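Local coordinates for angiopoietin-related protein 3 (Homo sapiens, PDB 6EUA) that raises plasma triglycerides by inhibiting lipoprotein lipase and, through its fibrinogen-like domain, mediates endothelial cell adhesion, at residues L82-I90 against L118-T126. Sequence-based numbering, arbitrary orientation.
Sequences LGLEKIYSI and LGNHETNYT
Y125 and Y88 carry this contact, which packs helix 84-91 of the fibrinogen-like domain against the loop joining antiparallel strands 109-118 and 127-134. L84 CB makes a CH-pi contact over one face, 3.6 Å from the centroid of the Y125 ring and 9° off its normal. H121 CA lies over the opposite face, toward the rim. L84 CD1 adds a 3.5 Å contact to Y125 CD2. L118 CD2 packs against I87 CG2 at 3.9 Å.

In one of the two E85 conformers, Y125 OH donates to E85 OE2 at 2.6 Å. It meets the carboxylate on its anti side, 26° out of plane. The same hydroxyl also bonds to K70 of helix 66-71. A phenylalanine in place of Y125 would probably leave the E85 carboxylate and K70 without their shared hydroxyl.

With chi1 at -177°, CG of Y88 turns away from its own N, and the ring lies along L118 to N120. N120 CA makes a CH-pi contact with one face, and N120 CB lies 3.7 Å from Y88 CZ. L118 O sits at the ring edge, 3.4 Å from Y88 CE1. One water links this carbonyl to the tyrosine, donating to L118 O at 2.9 Å and lying 3.2 Å from Y88 OH.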
loop_
_atom_site.group_PDB
_atom_site.type_symbol
_atom_site.label_atom_id
_atom_site.label_comp_id
_atom_site.label_asym_id
_atom_site.label_seq_id
_atom_site.Cartn_x
_atom_site.Cartn_y
_atom_site.Cartn_z
ATOM N N LEU A 82 -10.004 0.955 -12.556
ATOM C CA LEU A 82 -10.163 -0.475 -12.300
ATOM C C LEU A 82 -10.313 -1.275 -13.599
ATOM O O LEU A 82 -9.781 -2.388 -13.715
ATOM C CB LEU A 82 -11.351 -0.713 -11.383
ATOM C CG LEU A 82 -11.567 -2.201 -11.061
ATOM C CD1 LEU A 82 -10.348 -2.801 -10.344
ATOM C CD2 LEU A 82 -12.826 -2.371 -10.217
ATOM N N GLY A 83 -11.006 -0.715 -14.590
ATOM C CA GLY A 83 -11.269 -1.471 -15.840
ATOM C C GLY A 83 -12.759 -1.648 -16.005
ATOM O O GLY A 83 -13.467 -2.100 -15.099
ATOM N N LEU A 84 -13.267 -1.246 -17.181
ATOM C CA LEU A 84 -14.707 -1.312 -17.433
ATOM C C LEU A 84 -15.222 -2.745 -17.348
ATOM O O LEU A 84 -16.294 -2.999 -16.778
ATOM C CB LEU A 84 -15.036 -0.701 -18.797
ATOM C CG LEU A 84 -14.933 0.828 -18.821
ATOM C CD1 LEU A 84 -14.967 1.417 -20.252
ATOM C CD2 LEU A 84 -16.033 1.441 -17.961
ATOM N N GLU A 85 -14.462 -3.700 -17.889
ATOM C CA GLU A 85 -14.892 -5.087 -17.800
ATOM C C GLU A 85 -14.972 -5.542 -16.346
ATOM O O GLU A 85 -15.917 -6.238 -15.955
ATOM C CB GLU A 85 -13.958 -5.981 -18.614
ATOM C CG GLU A 85 -14.677 -6.759 -19.717
ATOM C CD GLU A 85 -16.165 -6.985 -19.421
ATOM O OE1 GLU A 85 -16.483 -7.692 -18.427
ATOM O OE2 GLU A 85 -17.009 -6.458 -20.187
ATOM N N LYS A 86 -14.018 -5.128 -15.524
ATOM C CA LYS A 86 -14.074 -5.504 -14.118
ATOM C C LYS A 86 -15.212 -4.787 -13.392
ATOM O O LYS A 86 -15.911 -5.401 -12.574
ATOM C CB LYS A 86 -12.726 -5.227 -13.462
ATOM C CG LYS A 86 -11.663 -6.256 -13.848
ATOM C CD LYS A 86 -10.349 -5.965 -13.143
ATOM C CE LYS A 86 -9.256 -6.928 -13.574
ATOM N NZ LYS A 86 -9.098 -6.932 -15.031
ATOM N N ILE A 87 -15.445 -3.504 -13.704
ATOM C CA ILE A 87 -16.553 -2.786 -13.066
ATOM C C ILE A 87 -17.877 -3.441 -13.425
ATOM O O ILE A 87 -18.748 -3.625 -12.565
ATOM C CB ILE A 87 -16.552 -1.295 -13.454
ATOM C CG1 ILE A 87 -15.320 -0.604 -12.902
ATOM C CG2 ILE A 87 -17.809 -0.599 -12.925
ATOM C CD1 ILE A 87 -14.818 0.500 -13.807
ATOM N N TYR A 88 -18.052 -3.799 -14.705
ATOM C CA TYR A 88 -19.301 -4.426 -15.119
ATOM C C TYR A 88 -19.459 -5.793 -14.469
ATOM O O TYR A 88 -20.581 -6.178 -14.119
ATOM C CB TYR A 88 -19.396 -4.534 -16.652
ATOM C CG TYR A 88 -20.716 -5.127 -17.098
ATOM C CD1 TYR A 88 -21.872 -4.358 -17.103
ATOM C CD2 TYR A 88 -20.819 -6.467 -17.467
ATOM C CE1 TYR A 88 -23.095 -4.895 -17.470
ATOM C CE2 TYR A 88 -22.045 -7.018 -17.844
ATOM C CZ TYR A 88 -23.180 -6.220 -17.842
ATOM O OH TYR A 88 -24.406 -6.735 -18.210
ATOM N N SER A 89 -18.349 -6.522 -14.275
ATOM C CA SER A 89 -18.415 -7.801 -13.571
ATOM C C SER A 89 -18.999 -7.628 -12.175
ATOM O O SER A 89 -19.733 -8.493 -11.680
ATOM C CB SER A 89 -17.022 -8.422 -13.478
ATOM O OG SER A 89 -16.685 -9.056 -14.687
ATOM N N ILE A 90 -18.669 -6.527 -11.517
ATOM C CA ILE A 90 -19.250 -6.257 -10.210
ATOM C C ILE A 90 -20.726 -5.889 -10.350
ATOM O O ILE A 90 -21.596 -6.484 -9.704
ATOM C CB ILE A 90 -18.445 -5.155 -9.497
ATOM C CG1 ILE A 90 -17.005 -5.646 -9.271
ATOM C CG2 ILE A 90 -19.139 -4.728 -8.206
ATOM C CD1 ILE A 90 -16.014 -4.548 -8.886
ATOM N N LEU A 118 -25.522 0.158 -15.467
ATOM C CA LEU A 118 -24.387 0.094 -16.378
ATOM C C LEU A 118 -24.614 -1.011 -17.397
ATOM O O LEU A 118 -24.949 -2.135 -17.018
ATOM C CB LEU A 118 -23.095 -0.165 -15.610
ATOM C CG LEU A 118 -21.787 -0.159 -16.400
ATOM C CD1 LEU A 118 -21.453 1.262 -16.943
ATOM C CD2 LEU A 118 -20.672 -0.691 -15.523
ATOM N N GLY A 119 -24.436 -0.686 -18.698
ATOM C CA GLY A 119 -24.539 -1.682 -19.750
ATOM C C GLY A 119 -23.194 -2.351 -20.024
ATOM O O GLY A 119 -22.152 -1.907 -19.562
ATOM N N ASN A 120 -23.240 -3.428 -20.799
ATOM C CA ASN A 120 -22.044 -4.205 -21.083
ATOM C C ASN A 120 -21.230 -3.546 -22.198
ATOM O O ASN A 120 -21.570 -2.469 -22.705
ATOM C CB ASN A 120 -22.422 -5.633 -21.460
ATOM C CG ASN A 120 -23.501 -5.681 -22.518
ATOM O OD1 ASN A 120 -23.560 -4.826 -23.401
ATOM N ND2 ASN A 120 -24.372 -6.672 -22.428
ATOM N N HIS A 121 -20.146 -4.219 -22.600
ATOM C CA HIS A 121 -19.283 -3.674 -23.646
ATOM C C HIS A 121 -20.040 -3.489 -24.960
ATOM O O HIS A 121 -19.696 -2.602 -25.752
ATOM C CB HIS A 121 -18.063 -4.576 -23.864
ATOM C CG HIS A 121 -18.386 -5.883 -24.521
ATOM N ND1 HIS A 121 -18.753 -7.005 -23.810
ATOM C CD2 HIS A 121 -18.412 -6.241 -25.826
ATOM C CE1 HIS A 121 -18.979 -8.002 -24.646
ATOM N NE2 HIS A 121 -18.780 -7.564 -25.877
ATOM N N GLU A 122 -21.080 -4.297 -25.196
ATOM C CA GLU A 122 -21.861 -4.166 -26.427
ATOM C C GLU A 122 -22.565 -2.815 -26.520
ATOM O O GLU A 122 -22.764 -2.296 -27.626
ATOM C CB GLU A 122 -22.882 -5.295 -26.525
ATOM C CG GLU A 122 -22.318 -6.604 -27.037
ATOM C CD GLU A 122 -23.198 -7.785 -26.677
ATOM O OE1 GLU A 122 -23.200 -8.179 -25.489
ATOM O OE2 GLU A 122 -23.890 -8.314 -27.577
ATOM N N THR A 123 -22.968 -2.241 -25.385
ATOM C CA THR A 123 -23.512 -0.889 -25.346
ATOM C C THR A 123 -22.426 0.175 -25.200
ATOM O O THR A 123 -22.749 1.341 -24.942
ATOM C CB THR A 123 -24.515 -0.739 -24.194
ATOM O OG1 THR A 123 -23.823 -0.815 -22.939
ATOM C CG2 THR A 123 -25.598 -1.816 -24.249
ATOM N N ASN A 124 -21.155 -0.196 -25.375
ATOM C CA ASN A 124 -20.031 0.680 -25.039
ATOM C C ASN A 124 -20.140 1.151 -23.589
ATOM O O ASN A 124 -19.890 2.316 -23.271
ATOM C CB ASN A 124 -19.931 1.874 -25.995
ATOM C CG ASN A 124 -19.460 1.478 -27.382
ATOM O OD1 ASN A 124 -18.559 0.647 -27.537
ATOM N ND2 ASN A 124 -20.074 2.071 -28.402
ATOM N N TYR A 125 -20.562 0.234 -22.710
ATOM C CA TYR A 125 -20.600 0.469 -21.264
ATOM C C TYR A 125 -21.445 1.697 -20.914
ATOM O O TYR A 125 -21.011 2.593 -20.184
ATOM C CB TYR A 125 -19.177 0.582 -20.704
ATOM C CG TYR A 125 -18.377 -0.691 -20.876
ATOM C CD1 TYR A 125 -18.708 -1.832 -20.160
ATOM C CD2 TYR A 125 -17.306 -0.762 -21.762
ATOM C CE1 TYR A 125 -17.995 -2.996 -20.304
ATOM C CE2 TYR A 125 -16.579 -1.936 -21.917
ATOM C CZ TYR A 125 -16.931 -3.052 -21.181
ATOM O OH TYR A 125 -16.233 -4.241 -21.300
ATOM N N THR A 126 -22.670 1.727 -21.438
ATOM C CA THR A 126 -23.517 2.905 -21.290
ATOM C C THR A 126 -23.938 3.098 -19.838
ATOM O O THR A 126 -24.417 2.167 -19.185
ATOM C CB THR A 126 -24.738 2.783 -22.186
ATOM O OG1 THR A 126 -24.295 2.701 -23.545
ATOM C CG2 THR A 126 -25.628 4.000 -22.030
HETATM O O HOH W 1 -26.578 -4.435 -17.736
#